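Local coordinates for KaiC domain-containing protein (Pyrococcus horikoshii, PDB 2ZTS) that probably binds ATP as a KaiC-like P-loop protein that assembles from six subunits, and holds ADP and magnesium, at residues F64-E69 and I94-G99. Residues are numbered along the deposited sequence; the frame is centred on the assembly and turned at random.
Sequences FVTLEE and IAIVDG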
loop_
_atom_site.group_PDB
_atom_site.type_symbol
_atom_site.label_atom_id
_atom_site.label_comp_id
_atom_site.label_asym_id
_atom_site.label_seq_id
_atom_site.Cartn_x
_atom_site.Cartn_y
_atom_site.Cartn_z
ATOM N N PHE C 64 -17.639 -31.794 9.608
ATOM C CA PHE C 64 -17.507 -30.373 9.675
ATOM C C PHE C 64 -16.474 -30.056 10.710
ATOM O O PHE C 64 -16.686 -30.279 11.912
ATOM C CB PHE C 64 -18.860 -29.775 9.989
ATOM C CG PHE C 64 -18.949 -28.285 9.774
ATOM C CD1 PHE C 64 -19.737 -27.786 8.775
ATOM C CD2 PHE C 64 -18.290 -27.388 10.636
ATOM C CE1 PHE C 64 -19.819 -26.415 8.547
ATOM C CE2 PHE C 64 -18.375 -26.008 10.433
ATOM C CZ PHE C 64 -19.169 -25.520 9.379
ATOM N N VAL C 65 -15.326 -29.543 10.261
ATOM C CA VAL C 65 -14.260 -29.159 11.179
ATOM C C VAL C 65 -14.428 -27.667 11.389
ATOM O O VAL C 65 -14.507 -26.944 10.407
ATOM C CB VAL C 65 -12.915 -29.398 10.575
ATOM C CG1 VAL C 65 -11.809 -28.945 11.472
ATOM C CG2 VAL C 65 -12.757 -30.872 10.111
ATOM N N THR C 66 -14.477 -27.205 12.646
ATOM C CA THR C 66 -14.503 -25.803 12.941
ATOM C C THR C 66 -13.555 -25.334 14.037
ATOM O O THR C 66 -13.473 -25.918 15.093
ATOM C CB THR C 66 -15.974 -25.356 13.217
ATOM O OG1 THR C 66 -16.000 -24.007 13.705
ATOM C CG2 THR C 66 -16.684 -26.211 14.230
ATOM N N LEU C 67 -12.805 -24.275 13.751
ATOM C CA LEU C 67 -12.002 -23.583 14.762
ATOM C C LEU C 67 -12.503 -22.143 14.932
ATOM O O LEU C 67 -11.914 -21.328 15.633
ATOM C CB LEU C 67 -10.510 -23.656 14.315
ATOM C CG LEU C 67 -9.502 -24.663 14.910
ATOM C CD1 LEU C 67 -10.008 -25.610 15.998
ATOM C CD2 LEU C 67 -8.794 -25.420 13.837
ATOM N N GLU C 68 -13.600 -21.807 14.260
ATOM C CA GLU C 68 -14.277 -20.516 14.429
ATOM C C GLU C 68 -15.248 -20.520 15.623
ATOM O O GLU C 68 -15.549 -19.506 16.251
ATOM C CB GLU C 68 -15.101 -20.227 13.174
ATOM C CG GLU C 68 -14.301 -20.045 11.882
ATOM C CD GLU C 68 -14.095 -18.570 11.442
ATOM O OE1 GLU C 68 -14.889 -17.685 11.883
ATOM O OE2 GLU C 68 -13.161 -18.310 10.616
ATOM N N GLU C 69 -15.814 -21.670 15.916
ATOM C CA GLU C 69 -16.775 -21.715 17.012
ATOM C C GLU C 69 -16.788 -23.110 17.667
ATOM O O GLU C 69 -16.099 -24.025 17.208
ATOM C CB GLU C 69 -18.155 -21.310 16.471
ATOM C CG GLU C 69 -18.716 -22.227 15.416
ATOM C CD GLU C 69 -19.931 -21.650 14.709
ATOM O OE1 GLU C 69 -20.791 -21.091 15.422
ATOM O OE2 GLU C 69 -19.999 -21.752 13.447
ATOM N N ILE C 94 -22.887 -37.547 10.623
ATOM C CA ILE C 94 -22.125 -36.302 10.714
ATOM C C ILE C 94 -21.246 -36.325 11.904
ATOM O O ILE C 94 -21.653 -36.756 12.954
ATOM C CB ILE C 94 -23.062 -35.075 10.831
ATOM C CG1 ILE C 94 -23.891 -34.894 9.586
ATOM C CG2 ILE C 94 -22.268 -33.778 11.103
ATOM C CD1 ILE C 94 -24.871 -33.676 9.695
ATOM N N ALA C 95 -20.032 -35.849 11.761
ATOM C CA ALA C 95 -19.221 -35.509 12.927
ATOM C C ALA C 95 -18.838 -34.049 12.872
ATOM O O ALA C 95 -18.569 -33.491 11.774
ATOM C CB ALA C 95 -18.000 -36.362 12.968
ATOM N N ILE C 96 -18.791 -33.431 14.063
ATOM C CA ILE C 96 -18.305 -32.065 14.231
ATOM C C ILE C 96 -17.043 -32.157 15.036
ATOM O O ILE C 96 -17.044 -32.742 16.134
ATOM C CB ILE C 96 -19.300 -31.110 14.949
ATOM C CG1 ILE C 96 -20.596 -30.946 14.154
ATOM C CG2 ILE C 96 -18.611 -29.725 15.145
ATOM C CD1 ILE C 96 -21.810 -30.270 14.947
ATOM N N VAL C 97 -15.967 -31.597 14.461
ATOM C CA VAL C 97 -14.656 -31.526 15.073
ATOM C C VAL C 97 -14.313 -30.078 15.382
ATOM O O VAL C 97 -14.018 -29.273 14.454
ATOM C CB VAL C 97 -13.598 -32.054 14.110
ATOM C CG1 VAL C 97 -12.243 -31.915 14.720
ATOM C CG2 VAL C 97 -13.890 -33.530 13.677
ATOM N N ASP C 98 -14.251 -29.744 16.664
ATOM C CA ASP C 98 -14.028 -28.348 17.051
ATOM C C ASP C 98 -12.672 -27.989 17.732
ATOM O O ASP C 98 -12.557 -26.926 18.326
ATOM C CB ASP C 98 -15.278 -27.805 17.773
ATOM C CG ASP C 98 -15.454 -28.366 19.185
ATOM O OD1 ASP C 98 -14.654 -29.229 19.622
ATOM O OD2 ASP C 98 -16.380 -27.977 19.917
ATOM N N GLY C 99 -11.689 -28.879 17.841
ATOM C CA GLY C 99 -11.590 -29.799 18.952
ATOM C C GLY C 99 -10.896 -28.874 19.981
ATOM O O GLY C 99 -9.651 -28.583 19.871
#
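Phe64 and Val65 pair in parallel with Ile96 and Val97, joining strand 94-97, outermost in this chain's sheet, to strand 62-66 in the central sheet of this P-loop NTPase fold. Three backbone bonds make the ladder: Phe64 N reaches Ala95 O at 2.9 Å, Val97 N donates to Phe64 O, and Thr66 N closes on Val97 O at 2.8 Å. Phe64 O also receives the CA-H of Ile96, at 3.3 Å from CA to O. On the face carrying Phe64, Thr66 and Ile96, the last two lie side by side and point the same way, CG2 to CG2 at 4.1 Å. The Phe64 ring, its CG anti to the backbone N (chi1 -166°), leads away from strand 94-97 and presents its edge to Thr66 CB; Leu74 of helix 71-79 and Val140 of strand 138-142 also touch it. On the other face, Val65 CG2 meets Val97 CB at 4.3 Å, while helix 120-134 covers Val65 through Phe123 and Ile127. Past the strand ends, Asp98 CB packs on Thr66 O at 3.7 Å, and its carboxylate takes the amides of Ser101 and Ala71. Thr66 OG1, anti to its own backbone N and beside the carbonyl carbon (chi1 172°), faces the turn that leads to Glu69, whose side chain lies about 4 Å from that of the magnesium-binding Thr44. An alanine in place of Thr66 would probably free this turn to shift and leave Ile96 CG2 without its methyl neighbour. The turn is an ST motif: OG1 accepts Glu69 N at 3.2 Å and, weakly, Glu68 N.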